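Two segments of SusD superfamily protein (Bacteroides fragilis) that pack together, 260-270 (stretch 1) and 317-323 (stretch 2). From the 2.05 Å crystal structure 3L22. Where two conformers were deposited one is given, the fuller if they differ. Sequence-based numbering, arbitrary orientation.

Stretch 1 260-270: IPNTQQSLAEY
Stretch 2, residues 317-323: TKLQWVP

The rule of this contact is one extended lysine threaded into a loop that holds a carboxylate. Lys 318 sits in a left-handed backbone conformation (phi/psi 62/23), points its CA-to-CB bond toward stretch 1, and runs m, then t through chi2, chi3 and chi4. Lys 318 CA lies 6.2 Å from Ile 260 CA, the point of register.

The polar contacts gather at the tip. Lys 318 NZ forms a salt bridge with Glu 269 OE1 at 2.8 Å and donates to Pro 261 O at 2.9 Å; Asn 262 O lies 3.0 Å from the same Lys 318 NZ. The lysine thus pairs with a carboxylate and donates to one backbone carbonyl, Pro 261 O.

Hydrogen bonds within stretch 1 hold that site in shape. Asn 262 to Gln 265 is a type II turn, with Gln 264 at 52/42, and Thr 263 N donates to Asn 262 OD1 at 2.8 Å. Glu 269 (chi1 m, chi2 t, chi3 -69°) folds back on the loop: its OE2 accepts from Gln 264 N at 2.9 Å, and its OE1 from Ser 266 N at 3.1 Å and Ser 266 OG at 2.7 Å. Ser 266, rotamer p, is the N-cap, its OG accepting from Glu 269 N at 3.2 Å. The carboxylate is therefore positioned by the loop as well as paired with the lysine.

Apolar packing lies at the base of the lysine, at Ile 260, and in a separate patch between Leu 267 and Val 322. Ile 260 (p, t) points toward stretch 2; its CG2 lies 3.9 Å from Lys 318 CB and 4.3 Å from Leu 319 CD2. Leu 267 CD2 meets Val 322 CG2 (chi1 t) at 3.9 Å, where stretch 2 becomes strand. Three van der Waals contacts pair carbon with oxygen: Ile 260 CG2 to Thr 317 O at 3.5 Å, Lys 318 CD to Ser 266 OG at 3.5 Å, and Ala 268 CB to Gln 320 OE1 at 4.0 Å.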

# COMPACT_ATOMS: atom_id res chain seq x y z
N ILE A 260 8.16 17.34 4.43
CA ILE A 260 8.20 16.72 3.10
C ILE A 260 9.47 15.86 2.92
O ILE A 260 10.48 16.08 3.61
CB ILE A 260 8.08 17.75 1.96
CG1 ILE A 260 9.10 18.91 2.14
CG2 ILE A 260 6.63 18.26 1.85
CD1 ILE A 260 9.43 19.71 0.91
N PRO A 261 9.44 14.90 1.98
CA PRO A 261 10.64 14.10 1.78
C PRO A 261 11.78 14.91 1.17
O PRO A 261 11.58 15.91 0.51
CB PRO A 261 10.18 13.01 0.81
CG PRO A 261 8.67 12.93 0.92
CD PRO A 261 8.32 14.40 1.16
N ASN A 262 13.00 14.44 1.42
CA ASN A 262 14.20 15.10 0.91
C ASN A 262 14.42 14.78 -0.61
O ASN A 262 13.54 14.19 -1.28
CB ASN A 262 15.38 14.64 1.78
CG ASN A 262 16.44 15.72 1.96
OD1 ASN A 262 16.84 16.37 1.01
ND2 ASN A 262 16.91 15.89 3.19
N THR A 263 15.57 15.18 -1.15
CA THR A 263 15.84 15.09 -2.59
C THR A 263 15.60 13.74 -3.17
O THR A 263 16.11 12.75 -2.65
CB THR A 263 17.27 15.48 -2.90
OG1 THR A 263 17.51 16.66 -2.17
CG2 THR A 263 17.46 15.77 -4.36
N GLN A 264 14.79 13.73 -4.23
CA GLN A 264 14.41 12.52 -4.94
C GLN A 264 13.85 11.43 -4.05
O GLN A 264 14.20 10.29 -4.18
CB GLN A 264 15.57 12.01 -5.79
CG GLN A 264 15.84 12.95 -6.92
CD GLN A 264 16.82 12.36 -7.93
OE1 GLN A 264 17.87 11.79 -7.56
NE2 GLN A 264 16.47 12.48 -9.23
N GLN A 265 13.00 11.81 -3.10
CA GLN A 265 12.30 10.83 -2.28
C GLN A 265 10.79 10.95 -2.36
O GLN A 265 10.12 10.09 -1.87
CB GLN A 265 12.75 10.96 -0.84
CG GLN A 265 14.21 10.58 -0.67
CD GLN A 265 14.62 10.63 0.75
OE1 GLN A 265 13.80 10.38 1.64
NE2 GLN A 265 15.92 10.96 1.00
N SER A 266 10.27 12.01 -2.97
CA SER A 266 8.83 12.19 -3.04
C SER A 266 8.26 11.54 -4.29
O SER A 266 8.95 11.38 -5.30
CB SER A 266 8.44 13.67 -3.07
OG SER A 266 8.87 14.28 -4.28
N LEU A 267 6.98 11.19 -4.21
CA LEU A 267 6.23 10.72 -5.36
C LEU A 267 6.35 11.64 -6.58
O LEU A 267 6.69 11.18 -7.70
CB LEU A 267 4.76 10.55 -5.00
CG LEU A 267 4.33 9.19 -4.45
CD1 LEU A 267 5.24 8.60 -3.41
CD2 LEU A 267 2.85 9.25 -4.02
N ALA A 268 6.11 12.93 -6.38
CA ALA A 268 6.13 13.87 -7.49
C ALA A 268 7.47 13.94 -8.19
O ALA A 268 7.53 14.10 -9.41
CB ALA A 268 5.65 15.31 -7.02
N GLU A 269 8.54 13.78 -7.43
CA GLU A 269 9.87 13.81 -8.01
C GLU A 269 10.13 12.62 -8.95
O GLU A 269 10.96 12.73 -9.85
CB GLU A 269 10.93 13.85 -6.91
CG GLU A 269 11.03 15.23 -6.30
CD GLU A 269 11.92 15.23 -5.10
OE1 GLU A 269 11.54 14.65 -4.06
OE2 GLU A 269 13.04 15.75 -5.24
N TYR A 270 9.39 11.53 -8.78
CA TYR A 270 9.55 10.34 -9.62
C TYR A 270 8.75 10.40 -10.94
O TYR A 270 9.07 9.67 -11.87
CB TYR A 270 9.23 9.06 -8.79
CG TYR A 270 10.43 8.58 -8.04
CD1 TYR A 270 10.97 9.34 -7.03
CD2 TYR A 270 11.04 7.38 -8.35
CE1 TYR A 270 12.08 8.93 -6.35
CE2 TYR A 270 12.16 6.95 -7.65
CZ TYR A 270 12.65 7.74 -6.65
OH TYR A 270 13.75 7.39 -5.96
N THR A 317 6.58 21.69 -4.28
CA THR A 317 6.18 21.74 -2.86
C THR A 317 6.19 20.38 -2.18
O THR A 317 6.40 20.29 -0.98
CB THR A 317 4.79 22.35 -2.69
OG1 THR A 317 3.82 21.38 -3.10
CG2 THR A 317 4.67 23.74 -3.45
N LYS A 318 5.97 19.35 -2.97
CA LYS A 318 5.88 17.97 -2.53
C LYS A 318 4.71 17.74 -1.56
O LYS A 318 4.69 16.74 -0.79
CB LYS A 318 7.20 17.45 -1.94
CG LYS A 318 8.45 17.81 -2.72
CD LYS A 318 9.68 17.01 -2.19
CE LYS A 318 11.05 17.64 -2.52
NZ LYS A 318 12.16 16.65 -2.20
N LEU A 319 3.70 18.62 -1.62
CA LEU A 319 2.64 18.63 -0.59
C LEU A 319 1.53 17.62 -0.87
O LEU A 319 0.64 17.45 -0.04
CB LEU A 319 2.04 20.01 -0.42
CG LEU A 319 2.93 21.03 0.29
CD1 LEU A 319 2.42 22.44 0.09
CD2 LEU A 319 3.01 20.65 1.79
N GLN A 320 1.55 16.94 -2.00
CA GLN A 320 0.47 16.00 -2.30
C GLN A 320 0.50 14.83 -1.31
O GLN A 320 1.57 14.23 -1.06
CB GLN A 320 0.52 15.51 -3.73
CG GLN A 320 0.18 16.62 -4.73
CD GLN A 320 0.54 16.29 -6.20
OE1 GLN A 320 1.72 16.09 -6.57
NE2 GLN A 320 -0.48 16.28 -7.05
N TRP A 321 -0.66 14.53 -0.75
CA TRP A 321 -0.80 13.39 0.16
C TRP A 321 -0.67 12.05 -0.57
O TRP A 321 -0.99 11.94 -1.76
CB TRP A 321 -2.16 13.44 0.84
CG TRP A 321 -2.37 14.58 1.82
CD1 TRP A 321 -1.65 15.75 1.92
CD2 TRP A 321 -3.41 14.67 2.77
NE1 TRP A 321 -2.15 16.53 2.93
CE2 TRP A 321 -3.24 15.89 3.46
CE3 TRP A 321 -4.47 13.83 3.13
CZ2 TRP A 321 -4.12 16.31 4.46
CZ3 TRP A 321 -5.35 14.26 4.14
CH2 TRP A 321 -5.15 15.47 4.80
N VAL A 322 -0.14 11.05 0.14
CA VAL A 322 0.01 9.71 -0.36
C VAL A 322 -1.25 8.95 0.05
O VAL A 322 -1.50 8.76 1.24
CB VAL A 322 1.28 9.06 0.19
CG1 VAL A 322 1.47 7.58 -0.32
CG2 VAL A 322 2.49 9.96 -0.20
N PRO A 323 -2.08 8.55 -0.93
CA PRO A 323 -3.31 7.82 -0.66
C PRO A 323 -3.07 6.31 -0.45
O PRO A 323 -2.59 5.60 -1.36
CB PRO A 323 -4.11 8.05 -1.93
CG PRO A 323 -3.09 8.11 -3.01
CD PRO A 323 -1.87 8.73 -2.38